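Glycosyltransferase Gtf1 (PDB 4PQG) is a glycosyltransferase of the GT-B kind, with two Rossmann-like domains and an added antiparallel beta-sheet domain, modelled with UDP and 2-acetamido-2-deoxy-beta-D-glucopyranose. Local coordinates at residues 402-407 with 427-432; 327-332 with 357-362. One frame throughout, in Å; residues are numbered along the deposited sequence.

Contact 1: residues 402-407 with 427-432; sequences YEVYLT and PLIGFD
Y405 and L428 face each other as a parallel bridge, as do L406 and I429, at a strand pair inside the Rossmann-like sheet of a GT-B domain; helix 416-423 makes the crossover between the two strands. Three nearly straight backbone hydrogen bonds tie them: Y405 N to P427 O (2.9 Å), I429 N to Y405 O (3.0 Å) and T407 N to I429 O (3.1 Å). On the face of Y405 and L428, the L428 methyl CD2 settles against Y405 CB at 3.6 Å and comes obliquely to the ring. Y405 CG stands anti to the backbone N (chi1 -174°). The far end of the side chain runs away from 427-432, where OH bonds to T417 OG1 and A334 N. Helix 416-423 packs over this face, its A421 touching both side chains. On the other face L406 and I429 lie side by side, pointing the same way, with L406 CD2 3.9 Å from I429 CB, while V404 CG1 reaches I429 CD1 at 4.1 Å. At the strand start, the L478 side chain of helix 478-489 touches V404 and P427. Past G430 the direct ladder ends and a water spans the gap: it accepts from F431 N at 2.9 Å and lies 3.1 Å from T407 OG1, a hydroxyl that also bonds S409 N.

Contact 2: residues 327-332 with 357-362; sequences KPFSLI and LPELTF
The beta-alpha-beta unit formed by strand 330-334, helix 343-353 and strand 361-365 begins here, with F329 and S330 meeting L360 and T361 where two parallel strands of the Rossmann-like domain emerge from their turns. A type II turn from K327 to S330 leads into one strand, a type I turn from L357 to L360 into the other. T361 N donates to F329 O (3.0 Å) and L331 N to T361 O (2.7 Å), the second bond being short and bent, with 144° at the hydrogen. In the first turn, K327 O takes both S330 N and S330 OG from the same face of its plane.

The F329 side chain packs obliquely on E359 of the second turn: CD2 is 3.4 Å from E359 CB, and CE2 also nears E359 CG. The ring of Y473, from helix 458-474, meets that of F329 as well. Deeper in, the L360 methyl CD2 lies 3.8 Å from L331 CD1 and also approaches F329 O, while L331 CB packs on F362 CD1. The F362 edge meets the L331 and I332 carbonyl carbons near the ring plane, and V350 of helix 343-353 touches both L331 and F362.

On the S330 and T361 face the T361 hydroxyl, set between backbone N and carbonyl carbon (chi1 51°), is the polar centre. It donates at 2.6 Å from OG1 to a water that in turn donates to P328 O and E359 O, and it accepts from a second water that also donates to L331 O. One hydroxyl thus serves two waters that bind three carbonyl oxygens, knitting the turns together through solvent on this face while the opposite one, with L331 and F362, is closed by hydrocarbon.

In the fold
The two contacts are successive parts of one parallel six-stranded sheet, ordered 387-391, 361-365, 330-334, 404-406, 428-431, 447-450, with centres 13 Å apart. Contact 2 closes before contact 1 opens along the chain; each joins the strands of a beta-alpha-beta unit, crossing through helix 343-353 and helix 416-423 respectively. Strands 330-334 and 404-406 are neighbours, so the contacts also touch directly: L406 N lies 2.9 Å from I332 O, and E403 OE1 2.6 Å from F329 N, both probable hydrogen bonds. Together they build the middle of this Rossmann-like domain. The Y405 and I332 side chains come within about 6 and 8 Å of UDP, placing the sheet beside the nucleotide pocket.

Contact 1: residues 402-407 with 427-432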
ATOM      1  N   TYR A 402       6.625  22.150  -7.461  1.00 27.36           N
ATOM      2  CA  TYR A 402       7.551  21.743  -8.517  1.00 26.75           C
ATOM      3  C   TYR A 402       7.042  22.125  -9.908  1.00 26.68           C
ATOM      4  O   TYR A 402       5.890  22.521 -10.078  1.00 26.31           O
ATOM      5  CB  TYR A 402       7.816  20.226  -8.435  1.00 25.56           C
ATOM      6  CG  TYR A 402       8.531  19.790  -7.170  1.00 26.28           C
ATOM      7  CD1 TYR A 402       9.911  19.619  -7.158  1.00 25.65           C
ATOM      8  CD2 TYR A 402       7.821  19.551  -5.979  1.00 26.55           C
ATOM      9  CE1 TYR A 402      10.572  19.214  -6.011  1.00 26.01           C
ATOM     10  CE2 TYR A 402       8.476  19.146  -4.827  1.00 26.57           C
ATOM     11  CZ  TYR A 402       9.850  18.983  -4.851  1.00 26.07           C
ATOM     12  OH  TYR A 402      10.522  18.587  -3.726  1.00 26.34           O
ATOM     13  N   GLU A 403       7.900  21.994 -10.912  1.00 26.20           N
ATOM     14  CA  GLU A 403       7.496  22.337 -12.254  1.00 25.14           C
ATOM     15  C   GLU A 403       7.062  21.156 -13.107  1.00 24.18           C
ATOM     16  O   GLU A 403       6.018  21.231 -13.765  1.00 23.06           O
ATOM     17  CB  GLU A 403       8.567  23.175 -12.947  1.00 28.21           C
ATOM     18  CG  GLU A 403       8.637  24.590 -12.380  1.00 29.95           C
ATOM     19  CD  GLU A 403       9.595  25.494 -13.132  1.00 32.46           C
ATOM     20  OE1 GLU A 403      10.554  24.982 -13.755  1.00 33.76           O
ATOM     21  OE2 GLU A 403       9.391  26.726 -13.087  1.00 35.43           O
ATOM     22  N   VAL A 404       7.844  20.073 -13.088  1.00 23.17           N
ATOM     23  CA  VAL A 404       7.615  18.945 -13.983  1.00 22.71           C
ATOM     24  C   VAL A 404       7.792  17.615 -13.232  1.00 22.65           C
ATOM     25  O   VAL A 404       8.673  17.495 -12.381  1.00 23.92           O
ATOM     26  CB  VAL A 404       8.587  18.969 -15.191  1.00 23.12           C
ATOM     27  CG1 VAL A 404       8.387  17.739 -16.093  1.00 22.74           C
ATOM     28  CG2 VAL A 404       8.428  20.255 -16.008  1.00 23.23           C
ATOM     29  N   TYR A 405       6.957  16.637 -13.572  1.00 21.19           N
ATOM     30  CA  TYR A 405       7.031  15.293 -13.001  1.00 21.12           C
ATOM     31  C   TYR A 405       7.666  14.344 -14.019  1.00 20.58           C
ATOM     32  O   TYR A 405       7.294  14.369 -15.190  1.00 20.82           O
ATOM     33  CB  TYR A 405       5.624  14.783 -12.628  1.00 21.21           C
ATOM     34  CG  TYR A 405       5.643  13.446 -11.904  1.00 22.34           C
ATOM     35  CD1 TYR A 405       5.579  13.384 -10.513  1.00 22.22           C
ATOM     36  CD2 TYR A 405       5.731  12.241 -12.615  1.00 22.34           C
ATOM     37  CE1 TYR A 405       5.617  12.159  -9.846  1.00 22.19           C
ATOM     38  CE2 TYR A 405       5.780  11.015 -11.958  1.00 21.82           C
ATOM     39  CZ  TYR A 405       5.722  10.983 -10.578  1.00 21.82           C
ATOM     40  OH  TYR A 405       5.770   9.766  -9.925  1.00 22.45           O
ATOM     41  N   LEU A 406       8.586  13.499 -13.544  1.00 20.38           N
ATOM     42  CA  LEU A 406       9.246  12.446 -14.344  1.00 20.31           C
ATOM     43  C   LEU A 406       8.923  11.004 -13.888  1.00 20.14           C
ATOM     44  O   LEU A 406       8.906  10.713 -12.711  1.00 19.39           O
ATOM     45  CB  LEU A 406      10.766  12.615 -14.262  1.00 20.50           C
ATOM     46  CG  LEU A 406      11.413  13.953 -14.620  1.00 20.30           C
ATOM     47  CD1 LEU A 406      12.924  13.826 -14.477  1.00 20.66           C
ATOM     48  CD2 LEU A 406      11.027  14.356 -16.037  1.00 20.04           C
ATOM     49  N   THR A 407       8.739  10.103 -14.851  1.00 20.19           N
ATOM     50  CA  THR A 407       8.516   8.681 -14.592  1.00 20.76           C
ATOM     51  C   THR A 407       9.237   7.928 -15.690  1.00 20.09           C
ATOM     52  O   THR A 407       9.177   8.313 -16.867  1.00 21.10           O
ATOM     53  CB  THR A 407       7.003   8.300 -14.596  1.00 20.83           C
ATOM     54  OG1 THR A 407       6.865   6.878 -14.759  1.00 20.88           O
ATOM     55  CG2 THR A 407       6.253   8.995 -15.751  1.00 20.26           C
ATOM     56  N   PRO A 427       3.289  18.992 -15.705  1.00 24.12           N
ATOM     57  CA  PRO A 427       3.496  18.242 -16.937  1.00 24.04           C
ATOM     58  C   PRO A 427       4.174  16.924 -16.589  1.00 23.56           C
ATOM     59  O   PRO A 427       4.888  16.855 -15.584  1.00 22.76           O
ATOM     60  CB  PRO A 427       4.466  19.130 -17.732  1.00 24.34           C
ATOM     61  CG  PRO A 427       4.248  20.499 -17.173  1.00 25.59           C
ATOM     62  CD  PRO A 427       4.055  20.254 -15.703  1.00 23.77           C
ATOM     63  N   LEU A 428       3.943  15.900 -17.405  1.00 22.34           N
ATOM     64  CA  LEU A 428       4.549  14.583 -17.190  1.00 22.28           C
ATOM     65  C   LEU A 428       5.469  14.209 -18.348  1.00 21.38           C
ATOM     66  O   LEU A 428       5.119  14.406 -19.504  1.00 23.26           O
ATOM     67  CB  LEU A 428       3.468  13.504 -17.031  1.00 21.27           C
ATOM     68  CG  LEU A 428       2.267  13.745 -16.112  1.00 21.87           C
ATOM     69  CD1 LEU A 428       1.365  12.523 -16.109  1.00 21.08           C
ATOM     70  CD2 LEU A 428       2.711  14.061 -14.700  1.00 21.18           C
ATOM     71  N   ILE A 429       6.640  13.659 -18.042  1.00 21.45           N
ATOM     72  CA  ILE A 429       7.469  13.010 -19.077  1.00 20.92           C
ATOM     73  C   ILE A 429       7.632  11.528 -18.734  1.00 20.23           C
ATOM     74  O   ILE A 429       8.183  11.205 -17.689  1.00 19.94           O
ATOM     75  CB  ILE A 429       8.860  13.681 -19.213  1.00 21.28           C
ATOM     76  CG1 ILE A 429       8.720  15.178 -19.546  1.00 22.14           C
ATOM     77  CG2 ILE A 429       9.695  12.952 -20.256  1.00 22.72           C
ATOM     78  CD1 ILE A 429      10.024  15.964 -19.450  1.00 21.37           C
ATOM     79  N   GLY A 430       7.149  10.642 -19.603  1.00 21.54           N
ATOM     80  CA  GLY A 430       7.232   9.208 -19.349  1.00 21.19           C
ATOM     81  C   GLY A 430       7.251   8.341 -20.588  1.00 21.88           C
ATOM     82  O   GLY A 430       7.118   8.834 -21.715  1.00 21.68           O
ATOM     83  N   PHE A 431       7.414   7.041 -20.381  1.00 20.73           N
ATOM     84  CA  PHE A 431       7.406   6.091 -21.487  1.00 22.30           C
ATOM     85  C   PHE A 431       6.015   5.941 -22.104  1.00 22.83           C
ATOM     86  O   PHE A 431       4.998   6.024 -21.401  1.00 20.95           O
ATOM     87  CB  PHE A 431       7.881   4.720 -21.018  1.00 22.15           C
ATOM     88  CG  PHE A 431       9.367   4.605 -20.826  1.00 23.15           C
ATOM     89  CD1 PHE A 431      10.257   4.812 -21.889  1.00 23.17           C
ATOM     90  CD2 PHE A 431       9.889   4.227 -19.587  1.00 23.70           C
ATOM     91  CE1 PHE A 431      11.625   4.661 -21.707  1.00 21.97           C
ATOM     92  CE2 PHE A 431      11.262   4.086 -19.407  1.00 22.70           C
ATOM     93  CZ  PHE A 431      12.129   4.301 -20.469  1.00 22.56           C
ATOM     94  N   ASP A 432       5.985   5.723 -23.421  1.00 23.64           N
ATOM     95  CA  ASP A 432       4.755   5.442 -24.140  1.00 24.92           C
ATOM     96  C   ASP A 432       4.359   3.987 -23.895  1.00 26.66           C
ATOM     97  O   ASP A 432       4.552   3.124 -24.752  1.00 24.96           O
ATOM     98  CB  ASP A 432       4.956   5.703 -25.635  1.00 27.87           C
ATOM     99  CG  ASP A 432       3.640   5.776 -26.411  1.00 30.13           C
ATOM    100  OD1 ASP A 432       2.567   5.493 -25.838  1.00 33.17           O
ATOM    101  OD2 ASP A 432       3.679   6.126 -27.608  1.00 32.06           O
TER
HETATM  102  O   HOH W   1       7.339   5.996 -17.663  1.00 19.12           O

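Contact 2: residues 327-332 with 357-362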
ATOM      1  N   LYS A 327       9.426  26.125  -7.714  1.00 33.50           N
ATOM      2  CA  LYS A 327      10.850  26.371  -7.894  1.00 33.55           C
ATOM      3  C   LYS A 327      11.250  26.217  -9.375  1.00 33.76           C
ATOM      4  O   LYS A 327      10.880  25.229 -10.019  1.00 33.00           O
ATOM      5  CB  LYS A 327      11.660  25.445  -6.991  1.00 34.69           C
ATOM      6  CG  LYS A 327      13.161  25.593  -7.142  1.00 34.72           C
ATOM      7  CD  LYS A 327      13.893  24.979  -5.971  1.00 36.00           C
ATOM      8  CE  LYS A 327      15.389  24.985  -6.227  1.00 37.49           C
ATOM      9  NZ  LYS A 327      16.138  24.460  -5.058  1.00 38.49           N
ATOM     10  N   PRO A 328      11.975  27.213  -9.933  1.00 33.59           N
ATOM     11  CA  PRO A 328      12.360  27.110 -11.340  1.00 31.43           C
ATOM     12  C   PRO A 328      13.242  25.896 -11.599  1.00 28.86           C
ATOM     13  O   PRO A 328      14.143  25.613 -10.818  1.00 29.03           O
ATOM     14  CB  PRO A 328      13.135  28.424 -11.596  1.00 32.42           C
ATOM     15  CG  PRO A 328      12.613  29.369 -10.564  1.00 34.04           C
ATOM     16  CD  PRO A 328      12.374  28.511  -9.347  1.00 34.47           C
ATOM     17  N   PHE A 329      12.965  25.187 -12.691  1.00 29.07           N
ATOM     18  CA  PHE A 329      13.759  24.031 -13.119  1.00 29.13           C
ATOM     19  C   PHE A 329      13.681  22.845 -12.139  1.00 28.83           C
ATOM     20  O   PHE A 329      14.520  21.953 -12.174  1.00 27.49           O
ATOM     21  CB  PHE A 329      15.225  24.424 -13.365  1.00 31.36           C
ATOM     22  CG  PHE A 329      15.407  25.562 -14.344  1.00 34.00           C
ATOM     23  CD1 PHE A 329      15.312  25.346 -15.721  1.00 35.01           C
ATOM     24  CD2 PHE A 329      15.690  26.845 -13.890  1.00 34.94           C
ATOM     25  CE1 PHE A 329      15.492  26.392 -16.622  1.00 36.60           C
ATOM     26  CE2 PHE A 329      15.873  27.895 -14.784  1.00 35.91           C
ATOM     27  CZ  PHE A 329      15.777  27.666 -16.151  1.00 36.72           C
ATOM     28  N   SER A 330      12.683  22.841 -11.260  1.00 27.54           N
ATOM     29  CA  SER A 330      12.561  21.748 -10.283  1.00 26.33           C
ATOM     30  C   SER A 330      11.798  20.541 -10.846  1.00 25.05           C
ATOM     31  O   SER A 330      10.705  20.684 -11.392  1.00 23.75           O
ATOM     32  CB  SER A 330      11.933  22.245  -8.974  1.00 26.00           C
ATOM     33  OG  SER A 330      10.605  22.674  -9.176  1.00 27.47           O
ATOM     34  N   LEU A 331      12.389  19.356 -10.686  1.00 25.13           N
ATOM     35  CA  LEU A 331      11.793  18.102 -11.149  1.00 24.13           C
ATOM     36  C   LEU A 331      11.418  17.204  -9.959  1.00 22.65           C
ATOM     37  O   LEU A 331      12.048  17.257  -8.907  1.00 23.06           O
ATOM     38  CB  LEU A 331      12.754  17.369 -12.108  1.00 23.43           C
ATOM     39  CG  LEU A 331      13.329  18.189 -13.281  1.00 24.97           C
ATOM     40  CD1 LEU A 331      14.407  17.415 -14.029  1.00 24.60           C
ATOM     41  CD2 LEU A 331      12.245  18.647 -14.239  1.00 23.67           C
ATOM     42  N   ILE A 332      10.379  16.395 -10.135  1.00 21.86           N
ATOM     43  CA  ILE A 332       9.912  15.508  -9.066  1.00 21.59           C
ATOM     44  C   ILE A 332       9.528  14.122  -9.623  1.00 21.03           C
ATOM     45  O   ILE A 332       9.097  14.011 -10.773  1.00 21.96           O
ATOM     46  CB  ILE A 332       8.767  16.179  -8.234  1.00 20.99           C
ATOM     47  CG1 ILE A 332       8.292  15.261  -7.090  1.00 20.76           C
ATOM     48  CG2 ILE A 332       7.618  16.614  -9.131  1.00 20.68           C
ATOM     49  CD1 ILE A 332       7.172  15.857  -6.258  1.00 21.20           C
ATOM     50  N   LEU A 357      21.174  22.626 -18.466  1.00 39.56           N
ATOM     51  CA  LEU A 357      20.396  23.465 -17.553  1.00 39.09           C
ATOM     52  C   LEU A 357      20.938  23.285 -16.144  1.00 39.67           C
ATOM     53  O   LEU A 357      20.421  22.459 -15.383  1.00 37.88           O
ATOM     54  CB  LEU A 357      18.902  23.104 -17.584  1.00 39.67           C
ATOM     55  CG  LEU A 357      18.166  22.842 -18.906  1.00 40.66           C
ATOM     56  CD1 LEU A 357      16.814  22.189 -18.658  1.00 38.93           C
ATOM     57  CD2 LEU A 357      17.991  24.113 -19.731  1.00 41.86           C
ATOM     58  N   PRO A 358      21.984  24.059 -15.782  1.00 39.90           N
ATOM     59  CA  PRO A 358      22.668  23.859 -14.499  1.00 38.78           C
ATOM     60  C   PRO A 358      21.784  24.153 -13.290  1.00 37.20           C
ATOM     61  O   PRO A 358      22.169  23.858 -12.162  1.00 38.25           O
ATOM     62  CB  PRO A 358      23.836  24.858 -14.564  1.00 40.25           C
ATOM     63  CG  PRO A 358      23.384  25.905 -15.525  1.00 40.35           C
ATOM     64  CD  PRO A 358      22.578  25.170 -16.555  1.00 39.72           C
ATOM     65  N   GLU A 359      20.611  24.723 -13.530  1.00 38.00           N
ATOM     66  CA  GLU A 359      19.687  25.078 -12.458  1.00 38.22           C
ATOM     67  C   GLU A 359      18.762  23.902 -12.064  1.00 35.79           C
ATOM     68  O   GLU A 359      18.132  23.926 -11.005  1.00 33.17           O
ATOM     69  CB  GLU A 359      18.862  26.291 -12.893  1.00 42.77           C
ATOM     70  CG  GLU A 359      18.591  27.313 -11.797  1.00 47.51           C
ATOM     71  CD  GLU A 359      19.859  27.958 -11.254  1.00 48.94           C
ATOM     72  OE1 GLU A 359      20.860  28.073 -12.000  1.00 51.26           O
ATOM     73  OE2 GLU A 359      19.858  28.353 -10.070  1.00 51.13           O
ATOM     74  N   LEU A 360      18.690  22.889 -12.929  1.00 32.98           N
ATOM     75  CA  LEU A 360      17.869  21.698 -12.692  1.00 32.32           C
ATOM     76  C   LEU A 360      18.025  21.099 -11.301  1.00 29.67           C
ATOM     77  O   LEU A 360      19.147  20.893 -10.841  1.00 29.88           O
ATOM     78  CB  LEU A 360      18.207  20.607 -13.706  1.00 32.05           C
ATOM     79  CG  LEU A 360      17.452  20.612 -15.025  1.00 34.95           C
ATOM     80  CD1 LEU A 360      17.791  19.330 -15.780  1.00 34.93           C
ATOM     81  CD2 LEU A 360      15.949  20.750 -14.802  1.00 32.63           C
ATOM     82  N   THR A 361      16.899  20.823 -10.640  1.00 27.79           N
ATOM     83  CA  THR A 361      16.905  19.940  -9.462  1.00 26.45           C
ATOM     84  C   THR A 361      15.902  18.798  -9.633  1.00 24.91           C
ATOM     85  O   THR A 361      14.992  18.888 -10.446  1.00 25.80           O
ATOM     86  CB  THR A 361      16.598  20.672  -8.156  1.00 25.61           C
ATOM     87  OG1 THR A 361      15.405  21.446  -8.330  1.00 25.86           O
ATOM     88  CG2 THR A 361      17.781  21.566  -7.734  1.00 27.03           C
ATOM     89  N   PHE A 362      16.087  17.733  -8.855  1.00 24.13           N
ATOM     90  CA  PHE A 362      15.302  16.502  -8.982  1.00 23.59           C
ATOM     91  C   PHE A 362      15.139  15.908  -7.599  1.00 22.62           C
ATOM     92  O   PHE A 362      16.099  15.409  -7.036  1.00 22.40           O
ATOM     93  CB  PHE A 362      16.016  15.497  -9.913  1.00 23.34           C
ATOM     94  CG  PHE A 362      15.268  14.192 -10.131  1.00 23.35           C
ATOM     95  CD1 PHE A 362      13.869  14.136 -10.102  1.00 23.53           C
ATOM     96  CD2 PHE A 362      15.969  13.023 -10.417  1.00 23.16           C
ATOM     97  CE1 PHE A 362      13.194  12.934 -10.327  1.00 22.90           C
ATOM     98  CE2 PHE A 362      15.296  11.829 -10.647  1.00 22.72           C
ATOM     99  CZ  PHE A 362      13.907  11.785 -10.600  1.00 22.35           C
TER
HETATM  100  O   HOH W   2      15.645  23.701  -9.590  1.00 31.33           O
HETATM  101  O   HOH W   3      13.288  19.366  -7.587  1.00 35.92           O